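Local coordinates for nematode fatty acid retinoid binding protein (Necator americanus, PDB 4XCP), which probably binds lipids such as fatty acids and retinol, and carries bound palmitic acid, at residues V132-K137 with F158-A164; I21-Y25 with K122-S128. All blocks are in the same frame, centred on the assembly; numbering follows the deposited sequence.

Contact 1. Residues V132-K137 with F158-A164; sequences VLKLYK and FESGKAA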
loop_
_atom_site.group_PDB
_atom_site.type_symbol
_atom_site.label_atom_id
_atom_site.label_comp_id
_atom_site.label_asym_id
_atom_site.label_seq_id
_atom_site.Cartn_x
_atom_site.Cartn_y
_atom_site.Cartn_z
ATOM N N VAL A 132 -10.856 -1.086 -5.307
ATOM C CA VAL A 132 -10.282 -2.173 -4.506
ATOM C C VAL A 132 -11.439 -2.951 -3.814
ATOM O O VAL A 132 -11.470 -4.180 -3.866
ATOM C CB VAL A 132 -9.209 -1.627 -3.510
ATOM C CG1 VAL A 132 -8.831 -2.673 -2.464
ATOM C CG2 VAL A 132 -7.959 -1.148 -4.261
ATOM N N LEU A 133 -12.394 -2.226 -3.209
ATOM C CA LEU A 133 -13.556 -2.845 -2.584
ATOM C C LEU A 133 -14.372 -3.651 -3.605
ATOM O O LEU A 133 -14.710 -4.793 -3.329
ATOM C CB LEU A 133 -14.428 -1.818 -1.836
ATOM C CG LEU A 133 -15.749 -2.346 -1.232
ATOM C CD1 LEU A 133 -15.503 -3.412 -0.153
ATOM C CD2 LEU A 133 -16.600 -1.209 -0.704
ATOM N N LYS A 134 -14.629 -3.078 -4.784
ATOM C CA LYS A 134 -15.361 -3.717 -5.884
ATOM C C LYS A 134 -14.667 -5.048 -6.292
ATOM O O LYS A 134 -15.342 -6.068 -6.448
ATOM C CB LYS A 134 -15.437 -2.744 -7.083
ATOM C CG LYS A 134 -16.249 -3.267 -8.268
ATOM C CD LYS A 134 -16.435 -2.220 -9.356
ATOM C CE LYS A 134 -17.241 -2.789 -10.501
ATOM N NZ LYS A 134 -17.005 -2.055 -11.770
ATOM N N LEU A 135 -13.331 -5.028 -6.451
ATOM C CA LEU A 135 -12.564 -6.225 -6.779
ATOM C C LEU A 135 -12.649 -7.262 -5.639
ATOM O O LEU A 135 -12.712 -8.461 -5.898
ATOM C CB LEU A 135 -11.106 -5.864 -7.072
ATOM C CG LEU A 135 -10.879 -5.006 -8.313
ATOM C CD1 LEU A 135 -9.477 -4.492 -8.353
ATOM C CD2 LEU A 135 -11.240 -5.756 -9.587
ATOM N N TYR A 136 -12.663 -6.791 -4.385
ATOM C CA TYR A 136 -12.797 -7.653 -3.224
ATOM C C TYR A 136 -14.168 -8.332 -3.284
ATOM O O TYR A 136 -14.245 -9.553 -3.169
ATOM C CB TYR A 136 -12.609 -6.860 -1.918
ATOM C CG TYR A 136 -12.906 -7.690 -0.691
ATOM C CD1 TYR A 136 -11.948 -8.553 -0.160
ATOM C CD2 TYR A 136 -14.172 -7.673 -0.101
ATOM C CE1 TYR A 136 -12.228 -9.351 0.944
ATOM C CE2 TYR A 136 -14.458 -8.458 1.015
ATOM C CZ TYR A 136 -13.482 -9.296 1.530
ATOM O OH TYR A 136 -13.759 -10.087 2.611
ATOM N N LYS A 137 -15.244 -7.540 -3.511
ATOM C CA LYS A 137 -16.608 -8.063 -3.604
ATOM C C LYS A 137 -16.790 -8.980 -4.807
ATOM O O LYS A 137 -17.555 -9.914 -4.702
ATOM C CB LYS A 137 -17.658 -6.934 -3.571
ATOM C CG LYS A 137 -17.646 -6.109 -2.278
ATOM C CD LYS A 137 -18.170 -6.892 -1.054
ATOM C CE LYS A 137 -18.125 -6.052 0.203
ATOM N NZ LYS A 137 -18.659 -6.774 1.382
ATOM N N PHE A 158 -12.805 -4.192 4.788
ATOM C CA PHE A 158 -13.767 -4.495 3.724
ATOM C C PHE A 158 -15.093 -4.995 4.275
ATOM O O PHE A 158 -16.123 -4.411 3.973
ATOM C CB PHE A 158 -13.187 -5.487 2.701
ATOM C CG PHE A 158 -11.935 -5.026 1.985
ATOM C CD1 PHE A 158 -11.878 -3.772 1.382
ATOM C CD2 PHE A 158 -10.850 -5.882 1.830
ATOM C CE1 PHE A 158 -10.719 -3.347 0.726
ATOM C CE2 PHE A 158 -9.699 -5.467 1.160
ATOM C CZ PHE A 158 -9.629 -4.193 0.636
ATOM N N GLU A 159 -15.061 -6.026 5.129
ATOM C CA GLU A 159 -16.240 -6.668 5.733
ATOM C C GLU A 159 -17.070 -5.788 6.666
ATOM O O GLU A 159 -18.291 -5.916 6.663
ATOM C CB GLU A 159 -15.837 -7.962 6.471
ATOM C CG GLU A 159 -15.474 -9.115 5.544
ATOM C CD GLU A 159 -16.592 -9.601 4.636
ATOM O OE1 GLU A 159 -17.767 -9.577 5.066
ATOM O OE2 GLU A 159 -16.291 -10.022 3.496
ATOM N N SER A 160 -16.421 -4.924 7.479
ATOM C CA SER A 160 -17.102 -4.035 8.431
ATOM C C SER A 160 -17.899 -2.904 7.789
ATOM O O SER A 160 -18.694 -2.263 8.478
ATOM C CB SER A 160 -16.092 -3.418 9.394
ATOM O OG SER A 160 -15.225 -2.554 8.676
ATOM N N GLY A 161 -17.629 -2.610 6.523
ATOM C CA GLY A 161 -18.250 -1.488 5.829
ATOM C C GLY A 161 -17.408 -0.225 5.926
ATOM O O GLY A 161 -17.806 0.826 5.420
ATOM N N LYS A 162 -16.226 -0.319 6.564
ATOM C CA LYS A 162 -15.292 0.801 6.733
ATOM C C LYS A 162 -14.799 1.347 5.386
ATOM O O LYS A 162 -14.801 2.566 5.189
ATOM C CB LYS A 162 -14.117 0.407 7.645
ATOM C CG LYS A 162 -13.403 1.597 8.266
ATOM C CD LYS A 162 -12.315 1.162 9.251
ATOM C CE LYS A 162 -11.572 2.331 9.854
ATOM N NZ LYS A 162 -12.393 3.082 10.846
ATOM N N ALA A 163 -14.426 0.457 4.448
ATOM C CA ALA A 163 -13.980 0.877 3.111
ATOM C C ALA A 163 -15.130 1.549 2.335
ATOM O O ALA A 163 -14.903 2.574 1.689
ATOM C CB ALA A 163 -13.437 -0.313 2.326
ATOM N N ALA A 164 -16.358 0.988 2.426
ATOM C CA ALA A 164 -17.541 1.524 1.749
ATOM C C ALA A 164 -17.907 2.906 2.276
ATOM O O ALA A 164 -18.205 3.783 1.479
ATOM C CB ALA A 164 -18.716 0.564 1.882
HETATM O O HOH W 1 -18.216 -9.484 1.634
#
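Tyr136 and Phe158 form an offset aromatic stack where helix 122-138 packs against the end of helix 152-159. The ring centroids of Tyr136 and Phe158 are 4.7 Å apart. The planes are inclined by 26°, and the overlap is partial. Phe158 CD2 lies over the CD1 side of the tyrosine ring. Phe158 CB also lies over the tyrosine ring, offset toward its rim, in a CH-pi contact 3.8 Å from the centroid of the Tyr136 ring. Tyr136 CG is anti to the backbone N (chi1 173°), which sends the ring out to Phe158 and its hydroxyl on to Glu159. Tyr136 OH donates to Glu159 OE2 at 2.7 Å. Glu159 OE2 lies at the ring edge, in the ring plane, and accepts with its anti lone pair; the carboxylate is turned 65° from the ring. The Glu159 chain bends at chi2 to reach the hydroxyl. A water also donates to Glu159 OE2, and the same water accepts from Lys137 NZ at 2.8 Å. Lys137 and Glu159 are thus linked through water, without a direct salt bridge.

The fold is all-helical, and the 158-164 segment holds the short turn between helix 152-159 and helix 162-167. Ser160 makes an ST turn there, and Gly161 has positive phi. Helix 122-138 touches both sides of this turn. Val132 CG1 crosses to Phe158 CZ at 3.5 Å. Leu133 splits its methyls. Leu133 CD1 meets Phe158 CD1 at 4.0 Å, while Leu133 CD2 reaches Ala164 CB at 3.8 Å on the second helix. Phe147 of helix 141-150 packs on both Tyr136 and Phe158.

Contact 2. Residues I21-Y25 with K122-S128; sequences IPADY and KDDLKAS
Lys122, in the first turn of helix 122-138, reaches Asp24 with an extended side chain. Its CG is anti to the backbone N (chi1 -163°), and the chain stays straight beyond CG. Lys122 NZ forms a salt bridge with Asp24 OD2 at 3.1 Å. It meets this oxygen on the syn side, 19° out of the carboxylate plane. A second bond, from Lys122 NZ to Asp24 OD1, is weak at 3.3 Å. The lysine thus faces both carboxylate oxygens. On the way its aliphatic part slides past the proline, with Lys122 CG 4.0 Å from Pro22 CG.

One turn further on, Leu125 carries the apolar part. Its two methyls go to different partners. Leu125 CD1 presses on Pro22 CD at 3.4 Å, a tight carbon contact. Leu125 CD2 sits over the centre of one face of the Tyr25 ring, 4.1 Å from the centroid, in a CH-pi contact. Pro22 is the N-cap residue of the short helix 23-26, so Leu125 covers the start of that helix. This is a helix start packed on a helix start, in an all-helical fold that holds palmitic acid. Bound palmitic acid touches Tyr25 and Ile21. Leu125 also packs on Ile110 and Tyr114 of helix 94-115, and Phe166 of helix 162-167 touches Asp24, Lys122 and Leu125.

Ser128 ends the segment near the same ring, with Ser128 OG 4.5 Å from Tyr25 CE1. Its hydroxyl turns back to its own helix and donates to Leu125 O at 2.7 Å.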
loop_
_atom_site.group_PDB
_atom_site.type_symbol
_atom_site.label_atom_id
_atom_site.label_comp_id
_atom_site.label_asym_id
_atom_site.label_seq_id
_atom_site.Cartn_x
_atom_site.Cartn_y
_atom_site.Cartn_z
ATOM N N ILE A 21 -2.203 12.961 3.798
ATOM C CA ILE A 21 -3.099 11.814 3.630
ATOM C C ILE A 21 -4.274 12.003 4.584
ATOM O O ILE A 21 -4.046 12.110 5.787
ATOM C CB ILE A 21 -2.387 10.457 3.892
ATOM C CG1 ILE A 21 -1.008 10.354 3.201
ATOM C CG2 ILE A 21 -3.304 9.289 3.502
ATOM C CD1 ILE A 21 -0.064 9.236 3.807
ATOM N N PRO A 22 -5.533 12.022 4.100
ATOM C CA PRO A 22 -6.678 12.161 5.031
ATOM C C PRO A 22 -6.645 11.068 6.104
ATOM O O PRO A 22 -6.316 9.909 5.788
ATOM C CB PRO A 22 -7.903 12.013 4.116
ATOM C CG PRO A 22 -7.415 12.369 2.759
ATOM C CD PRO A 22 -5.985 11.937 2.694
ATOM N N ALA A 23 -6.908 11.454 7.375
ATOM C CA ALA A 23 -6.914 10.550 8.538
ATOM C C ALA A 23 -7.813 9.308 8.305
ATOM O O ALA A 23 -7.426 8.203 8.674
ATOM C CB ALA A 23 -7.375 11.305 9.788
ATOM N N ASP A 24 -8.970 9.487 7.645
ATOM C CA ASP A 24 -9.898 8.388 7.377
ATOM C C ASP A 24 -9.363 7.429 6.290
ATOM O O ASP A 24 -9.790 6.276 6.251
ATOM C CB ASP A 24 -11.344 8.880 7.096
ATOM C CG ASP A 24 -11.520 9.931 6.006
ATOM O OD1 ASP A 24 -10.501 10.525 5.578
ATOM O OD2 ASP A 24 -12.687 10.200 5.618
ATOM N N TYR A 25 -8.395 7.870 5.460
ATOM C CA TYR A 25 -7.750 6.967 4.497
ATOM C C TYR A 25 -6.632 6.229 5.251
ATOM O O TYR A 25 -6.448 5.041 5.035
ATOM C CB TYR A 25 -7.205 7.703 3.261
ATOM C CG TYR A 25 -6.493 6.786 2.279
ATOM C CD1 TYR A 25 -7.203 6.057 1.328
ATOM C CD2 TYR A 25 -5.109 6.638 2.313
ATOM C CE1 TYR A 25 -6.552 5.212 0.429
ATOM C CE2 TYR A 25 -4.446 5.797 1.422
ATOM C CZ TYR A 25 -5.170 5.098 0.470
ATOM O OH TYR A 25 -4.505 4.279 -0.401
ATOM N N LYS A 122 -8.956 13.902 -2.140
ATOM C CA LYS A 122 -9.735 12.959 -1.337
ATOM C C LYS A 122 -10.665 12.119 -2.252
ATOM O O LYS A 122 -10.816 10.929 -2.004
ATOM C CB LYS A 122 -10.510 13.663 -0.206
ATOM C CG LYS A 122 -10.979 12.681 0.872
ATOM C CD LYS A 122 -11.476 13.368 2.125
ATOM C CE LYS A 122 -11.973 12.358 3.128
ATOM N NZ LYS A 122 -12.341 12.996 4.419
ATOM N N ASP A 123 -11.215 12.728 -3.336
ATOM C CA ASP A 123 -12.059 12.052 -4.336
ATOM C C ASP A 123 -11.278 10.992 -5.133
ATOM O O ASP A 123 -11.851 9.959 -5.466
ATOM C CB ASP A 123 -12.731 13.055 -5.282
ATOM C CG ASP A 123 -13.941 13.773 -4.699
ATOM O OD1 ASP A 123 -14.324 13.464 -3.539
ATOM O OD2 ASP A 123 -14.505 14.645 -5.398
ATOM N N ASP A 124 -9.971 11.236 -5.395
ATOM C CA ASP A 124 -9.068 10.286 -6.065
ATOM C C ASP A 124 -8.844 9.078 -5.152
ATOM O O ASP A 124 -8.812 7.948 -5.625
ATOM C CB ASP A 124 -7.700 10.920 -6.344
ATOM C CG ASP A 124 -7.671 11.967 -7.435
ATOM O OD1 ASP A 124 -8.544 11.917 -8.336
ATOM O OD2 ASP A 124 -6.757 12.824 -7.406
ATOM N N LEU A 125 -8.659 9.327 -3.850
ATOM C CA LEU A 125 -8.456 8.259 -2.885
ATOM C C LEU A 125 -9.727 7.436 -2.736
ATOM O O LEU A 125 -9.648 6.206 -2.739
ATOM C CB LEU A 125 -7.965 8.789 -1.536
ATOM C CG LEU A 125 -6.593 9.493 -1.534
ATOM C CD1 LEU A 125 -6.378 10.218 -0.233
ATOM C CD2 LEU A 125 -5.452 8.514 -1.763
ATOM N N LYS A 126 -10.901 8.110 -2.682
ATOM C CA LYS A 126 -12.203 7.452 -2.583
ATOM C C LYS A 126 -12.408 6.550 -3.798
ATOM O O LYS A 126 -12.890 5.420 -3.654
ATOM C CB LYS A 126 -13.333 8.495 -2.510
ATOM C CG LYS A 126 -13.447 9.250 -1.184
ATOM C CD LYS A 126 -14.693 10.129 -1.193
ATOM C CE LYS A 126 -14.945 10.804 0.132
ATOM N NZ LYS A 126 -14.447 12.207 0.144
ATOM N N ALA A 127 -12.018 7.046 -4.993
ATOM C CA ALA A 127 -12.124 6.301 -6.249
ATOM C C ALA A 127 -11.221 5.061 -6.219
ATOM O O ALA A 127 -11.687 3.999 -6.630
ATOM C CB ALA A 127 -11.774 7.189 -7.433
ATOM N N SER A 128 -9.978 5.166 -5.662
ATOM C CA SER A 128 -9.094 3.990 -5.573
ATOM C C SER A 128 -9.637 2.919 -4.616
ATOM O O SER A 128 -9.580 1.741 -4.946
ATOM C CB SER A 128 -7.655 4.364 -5.214
ATOM O OG SER A 128 -7.538 4.897 -3.907
#

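Both contacts use helix 122-138. Contact 2 takes its first two turns and contact 1 a later part, and their centres are 14 Å apart. The partners come from different ends of the chain: an N-terminal helix start in contact 2, the junction between the last two helices in contact 1. Each is partly buried, with an apolar centre and polar groups at the border. Contact 1 buries more area, pairs two aromatic rings and links its charges through water. Contact 2 has one aromatic ring, met by aliphatic groups, and a direct salt bridge. Contact 2 borders bound ligand, whereas the Val132 side chain of contact 1 is about 10 Å from a palmitic acid.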